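Local coordinates for succinoglycan biosynthesis protein (Bacillus cereus ATCC 14579, PDB 2QGM) that is of unknown function but has an erythromycin esterase-like fold and may act as a hydrolase, at residues R133-I146 / H435-K445. Sequence-based numbering, arbitrary orientation.
Sequences REFLKLLYPTDEII and HIRKTSPSHIK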
loop_
_atom_site.group_PDB
_atom_site.type_symbol
_atom_site.label_atom_id
_atom_site.label_comp_id
_atom_site.label_asym_id
_atom_site.label_seq_id
_atom_site.Cartn_x
_atom_site.Cartn_y
_atom_site.Cartn_z
ATOM N N ARG A 133 8.887 -11.458 -10.455
ATOM C CA ARG A 133 9.885 -11.647 -9.398
ATOM C C ARG A 133 10.966 -10.567 -9.430
ATOM O O ARG A 133 11.513 -10.183 -8.397
ATOM C CB ARG A 133 10.544 -13.021 -9.549
ATOM C CG ARG A 133 11.704 -13.277 -8.601
ATOM C CD ARG A 133 12.301 -14.662 -8.827
ATOM N NE ARG A 133 13.319 -14.999 -7.831
ATOM C CZ ARG A 133 14.510 -14.411 -7.739
ATOM N NH1 ARG A 133 14.848 -13.448 -8.589
ATOM N NH2 ARG A 133 15.362 -14.785 -6.792
ATOM N N GLU A 134 11.267 -10.084 -10.628
ATOM C CA GLU A 134 12.283 -9.058 -10.834
ATOM C C GLU A 134 11.778 -7.634 -10.610
ATOM O O GLU A 134 12.583 -6.710 -10.496
ATOM C CB GLU A 134 12.854 -9.190 -12.254
ATOM C CG GLU A 134 13.715 -10.431 -12.467
ATOM C CD GLU A 134 14.032 -10.689 -13.929
ATOM O OE1 GLU A 134 14.173 -9.712 -14.691
ATOM O OE2 GLU A 134 14.154 -11.874 -14.313
ATOM N N PHE A 135 10.461 -7.452 -10.531
ATOM C CA PHE A 135 9.911 -6.107 -10.341
ATOM C C PHE A 135 9.458 -5.789 -8.918
ATOM O O PHE A 135 9.065 -4.661 -8.629
ATOM C CB PHE A 135 8.723 -5.870 -11.282
ATOM C CG PHE A 135 8.937 -6.363 -12.686
ATOM C CD1 PHE A 135 10.139 -6.131 -13.359
ATOM C CD2 PHE A 135 7.909 -7.020 -13.354
ATOM C CE1 PHE A 135 10.306 -6.551 -14.682
ATOM C CE2 PHE A 135 8.065 -7.442 -14.670
ATOM C CZ PHE A 135 9.264 -7.210 -15.344
ATOM N N LEU A 136 9.504 -6.782 -8.038
ATOM C CA LEU A 136 9.094 -6.601 -6.648
ATOM C C LEU A 136 10.329 -6.519 -5.753
ATOM O O LEU A 136 11.132 -7.450 -5.713
ATOM C CB LEU A 136 8.215 -7.771 -6.212
ATOM C CG LEU A 136 6.930 -7.968 -7.020
ATOM C CD1 LEU A 136 6.350 -9.339 -6.742
ATOM C CD2 LEU A 136 5.936 -6.865 -6.676
ATOM N N LYS A 137 10.485 -5.412 -5.037
ATOM C CA LYS A 137 11.643 -5.256 -4.171
ATOM C C LYS A 137 11.561 -6.188 -2.965
ATOM O O LYS A 137 10.475 -6.470 -2.464
ATOM C CB LYS A 137 11.778 -3.802 -3.745
ATOM C CG LYS A 137 11.892 -2.833 -4.927
ATOM C CD LYS A 137 13.029 -3.190 -5.902
ATOM C CE LYS A 137 12.572 -4.098 -7.035
ATOM N NZ LYS A 137 13.632 -4.289 -8.068
ATOM N N LEU A 138 12.720 -6.654 -2.504
ATOM C CA LEU A 138 12.802 -7.614 -1.403
ATOM C C LEU A 138 11.726 -7.616 -0.329
ATOM O O LEU A 138 11.261 -6.580 0.138
ATOM C CB LEU A 138 14.185 -7.564 -0.757
ATOM C CG LEU A 138 15.220 -8.442 -1.476
ATOM C CD1 LEU A 138 16.542 -8.400 -0.728
ATOM C CD2 LEU A 138 14.701 -9.874 -1.560
ATOM N N LEU A 139 11.369 -8.830 0.059
ATOM C CA LEU A 139 10.334 -9.127 1.033
ATOM C C LEU A 139 9.050 -9.281 0.241
ATOM O O LEU A 139 8.198 -10.075 0.604
ATOM C CB LEU A 139 10.178 -8.047 2.124
ATOM C CG LEU A 139 11.278 -7.858 3.186
ATOM C CD1 LEU A 139 10.630 -7.378 4.478
ATOM C CD2 LEU A 139 12.020 -9.162 3.461
ATOM N N TYR A 140 8.919 -8.549 -0.865
ATOM C CA TYR A 140 7.713 -8.673 -1.678
ATOM C C TYR A 140 7.710 -9.750 -2.770
ATOM O O TYR A 140 6.638 -10.180 -3.195
ATOM C CB TYR A 140 7.325 -7.321 -2.278
ATOM C CG TYR A 140 6.275 -6.593 -1.459
ATOM C CD1 TYR A 140 6.145 -6.820 -0.088
ATOM C CD2 TYR A 140 5.410 -5.683 -2.055
ATOM C CE1 TYR A 140 5.180 -6.158 0.666
ATOM C CE2 TYR A 140 4.441 -5.009 -1.309
ATOM C CZ TYR A 140 4.331 -5.257 0.053
ATOM O OH TYR A 140 3.383 -4.600 0.800
ATOM N N PRO A 141 8.891 -10.205 -3.242
ATOM C CA PRO A 141 8.872 -11.242 -4.286
ATOM C C PRO A 141 8.581 -12.609 -3.653
ATOM O O PRO A 141 9.414 -13.516 -3.707
ATOM C CB PRO A 141 10.287 -11.186 -4.875
ATOM C CG PRO A 141 10.887 -9.935 -4.342
ATOM C CD PRO A 141 10.274 -9.774 -2.983
ATOM N N THR A 142 7.405 -12.742 -3.047
ATOM C CA THR A 142 7.010 -13.980 -2.382
ATOM C C THR A 142 6.061 -14.791 -3.245
ATOM O O THR A 142 5.464 -14.267 -4.180
ATOM C CB THR A 142 6.301 -13.691 -1.047
ATOM O OG1 THR A 142 5.046 -13.046 -1.306
ATOM C CG2 THR A 142 7.158 -12.786 -0.172
ATOM N N ASP A 143 5.920 -16.075 -2.930
ATOM C CA ASP A 143 5.012 -16.929 -3.687
ATOM C C ASP A 143 3.592 -16.396 -3.550
ATOM O O ASP A 143 2.826 -16.404 -4.515
ATOM C CB ASP A 143 5.049 -18.371 -3.177
ATOM C CG ASP A 143 6.384 -19.048 -3.424
ATOM O OD1 ASP A 143 7.048 -18.725 -4.436
ATOM O OD2 ASP A 143 6.757 -19.924 -2.617
ATOM N N GLU A 144 3.257 -15.929 -2.348
ATOM C CA GLU A 144 1.925 -15.406 -2.056
ATOM C C GLU A 144 1.548 -14.219 -2.942
ATOM O O GLU A 144 0.474 -14.209 -3.545
ATOM C CB GLU A 144 1.825 -14.996 -0.575
ATOM C CG GLU A 144 1.990 -16.151 0.429
ATOM C CD GLU A 144 3.436 -16.392 0.862
ATOM O OE1 GLU A 144 4.351 -15.779 0.279
ATOM O OE2 GLU A 144 3.659 -17.198 1.790
ATOM N N ILE A 145 2.428 -13.225 -3.023
ATOM C CA ILE A 145 2.150 -12.044 -3.828
ATOM C C ILE A 145 2.243 -12.321 -5.324
ATOM O O ILE A 145 1.409 -11.861 -6.097
ATOM C CB ILE A 145 3.098 -10.864 -3.439
ATOM C CG1 ILE A 145 2.839 -10.471 -1.987
ATOM C CG2 ILE A 145 2.871 -9.662 -4.356
ATOM C CD1 ILE A 145 3.738 -9.379 -1.434
ATOM N N ILE A 146 3.245 -13.088 -5.737
ATOM C CA ILE A 146 3.390 -13.399 -7.148
ATOM C C ILE A 146 2.172 -14.156 -7.656
ATOM O O ILE A 146 1.772 -13.988 -8.799
ATOM C CB ILE A 146 4.670 -14.199 -7.394
ATOM C CG1 ILE A 146 5.869 -13.305 -7.073
ATOM C CG2 ILE A 146 4.716 -14.684 -8.838
ATOM C CD1 ILE A 146 7.190 -14.008 -7.082
ATOM N N HIS A 435 -8.803 -9.828 11.069
ATOM C CA HIS A 435 -7.905 -10.477 11.999
ATOM C C HIS A 435 -7.603 -11.916 11.614
ATOM O O HIS A 435 -8.487 -12.652 11.168
ATOM C CB HIS A 435 -8.511 -10.449 13.409
ATOM C CG HIS A 435 -7.576 -10.915 14.476
ATOM N ND1 HIS A 435 -6.475 -10.185 14.875
ATOM C CD2 HIS A 435 -7.554 -12.053 15.215
ATOM C CE1 HIS A 435 -5.818 -10.851 15.805
ATOM N NE2 HIS A 435 -6.454 -11.991 16.029
ATOM N N ILE A 436 -6.333 -12.287 11.754
ATOM C CA ILE A 436 -5.864 -13.648 11.504
ATOM C C ILE A 436 -5.056 -13.978 12.755
ATOM O O ILE A 436 -3.913 -13.545 12.899
ATOM C CB ILE A 436 -4.936 -13.751 10.263
ATOM C CG1 ILE A 436 -5.688 -13.312 9.005
ATOM C CG2 ILE A 436 -4.434 -15.196 10.115
ATOM C CD1 ILE A 436 -4.883 -13.432 7.718
ATOM N N ARG A 437 -5.655 -14.730 13.672
ATOM C CA ARG A 437 -4.986 -15.061 14.927
ATOM C C ARG A 437 -3.550 -15.555 14.767
ATOM O O ARG A 437 -2.612 -14.924 15.251
ATOM C CB ARG A 437 -5.796 -16.106 15.695
ATOM C CG ARG A 437 -5.264 -16.394 17.083
ATOM C CD ARG A 437 -5.983 -17.585 17.685
ATOM N NE ARG A 437 -7.410 -17.335 17.860
ATOM C CZ ARG A 437 -8.309 -18.290 18.068
ATOM N NH1 ARG A 437 -7.926 -19.558 18.117
ATOM N NH2 ARG A 437 -9.587 -17.977 18.239
ATOM N N LYS A 438 -3.376 -16.689 14.102
ATOM C CA LYS A 438 -2.039 -17.236 13.915
ATOM C C LYS A 438 -1.516 -17.050 12.501
ATOM O O LYS A 438 -2.202 -17.343 11.518
ATOM C CB LYS A 438 -2.005 -18.728 14.281
ATOM C CG LYS A 438 -2.236 -19.023 15.758
ATOM C CD LYS A 438 -2.029 -20.502 16.086
ATOM C CE LYS A 438 -2.227 -20.776 17.575
ATOM N NZ LYS A 438 -1.909 -22.194 17.939
ATOM N N THR A 439 -0.293 -16.543 12.404
ATOM C CA THR A 439 0.335 -16.334 11.109
ATOM C C THR A 439 1.731 -16.952 11.065
ATOM O O THR A 439 2.309 -17.288 12.101
ATOM C CB THR A 439 0.395 -14.830 10.764
ATOM O OG1 THR A 439 0.857 -14.089 11.898
ATOM C CG2 THR A 439 -0.992 -14.331 10.375
ATOM N N SER A 440 2.255 -17.122 9.859
ATOM C CA SER A 440 3.570 -17.717 9.669
ATOM C C SER A 440 4.344 -16.946 8.604
ATOM O O SER A 440 3.783 -16.098 7.918
ATOM C CB SER A 440 3.427 -19.196 9.269
ATOM O OG SER A 440 2.710 -19.346 8.053
ATOM N N PRO A 441 5.648 -17.233 8.454
ATOM C CA PRO A 441 6.481 -16.542 7.462
ATOM C C PRO A 441 6.097 -16.690 5.992
ATOM O O PRO A 441 5.720 -17.767 5.521
ATOM C CB PRO A 441 7.878 -17.103 7.727
ATOM C CG PRO A 441 7.845 -17.424 9.192
ATOM C CD PRO A 441 6.480 -18.073 9.331
ATOM N N SER A 442 6.208 -15.581 5.272
ATOM C CA SER A 442 5.940 -15.554 3.842
ATOM C C SER A 442 7.046 -16.373 3.175
ATOM O O SER A 442 8.110 -16.581 3.761
ATOM C CB SER A 442 5.990 -14.115 3.338
ATOM O OG SER A 442 7.182 -13.487 3.768
ATOM N N HIS A 443 6.806 -16.821 1.948
ATOM C CA HIS A 443 7.795 -17.625 1.233
ATOM C C HIS A 443 8.436 -16.876 0.069
ATOM O O HIS A 443 7.824 -16.738 -0.990
ATOM C CB HIS A 443 7.143 -18.905 0.702
ATOM C CG HIS A 443 6.427 -19.698 1.751
ATOM N ND1 HIS A 443 5.234 -19.289 2.304
ATOM C CD2 HIS A 443 6.747 -20.862 2.359
ATOM C CE1 HIS A 443 4.849 -20.169 3.213
ATOM N NE2 HIS A 443 5.749 -21.132 3.267
ATOM N N ILE A 444 9.667 -16.405 0.258
ATOM C CA ILE A 444 10.383 -15.686 -0.795
ATOM C C ILE A 444 10.698 -16.620 -1.960
ATOM O O ILE A 444 11.470 -17.570 -1.821
ATOM C CB ILE A 444 11.712 -15.085 -0.270
ATOM C CG1 ILE A 444 11.422 -14.058 0.826
ATOM C CG2 ILE A 444 12.489 -14.427 -1.418
ATOM C CD1 ILE A 444 10.698 -12.814 0.340
ATOM N N LYS A 445 10.092 -16.339 -3.108
ATOM C CA LYS A 445 10.291 -17.141 -4.310
ATOM C C LYS A 445 11.739 -17.076 -4.800
ATOM O O LYS A 445 12.027 -16.225 -5.668
ATOM C CB LYS A 445 9.340 -16.669 -5.417
ATOM C CG LYS A 445 9.356 -17.526 -6.669
ATOM C CD LYS A 445 8.391 -16.996 -7.711
ATOM C CE LYS A 445 8.464 -17.822 -8.984
ATOM N NZ LYS A 445 7.570 -17.295 -10.053
ATOM O OXT LYS A 445 12.578 -17.860 -4.303
HETATM O O HOH W 1 7.720 -11.084 2.939
#
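The C-terminal tail of the chain docks on the N-terminus of helix 143-157, and a single beta bridge between T142 and I444 sets its register, their CA atoms 4.1 Å apart. Two backbone bonds define the bridge: D143 N gives to H443 O at 2.8 Å, and K445 N gives to P141 O in the carbonyl plane. T142 is also the N-cap, its OG1 accepting from I145 N at 3.1 Å, while the neighbouring D143 N-H goes to the tail. The E144 side chain, bent at chi2 (90°), crosses that of H443 at about a right angle; its carboxylate receives H443 N on the syn side of both oxygens. E144 OE2 also takes H443 ND1 at 2.7 Å, a nearly straight bond (169° at the hydrogen) that lies in the imidazole plane but is tilted from the carboxylate plane. S87 is a further partner of OE2, and together these bonds restrict the rotation of the carboxylate. In the fold, the tail leaves the last strand, 432-439, of the mixed eight-stranded sheet and runs past helix 87-104, where F90 touches both E144 and S442. A water joins the loop to the tail, donating to L139 O and accepting from S442 OG, whose other partner is T349. Beside it, I444 CD1 packs on T142 CG2 at 3.6 Å. At the chain end, K445 CB lies 3.2 Å from D143 OD1; with CG anti to the backbone N (chi1 -174°), the extended chain carries K445 CD to 3.3 Å from I146 CD1, closer than usual van der Waals contact. R133 NE bonds K445 O of the terminal carboxylate at 2.8 Å, the oxygen at the guanidinium edge and somewhat tilted from its plane.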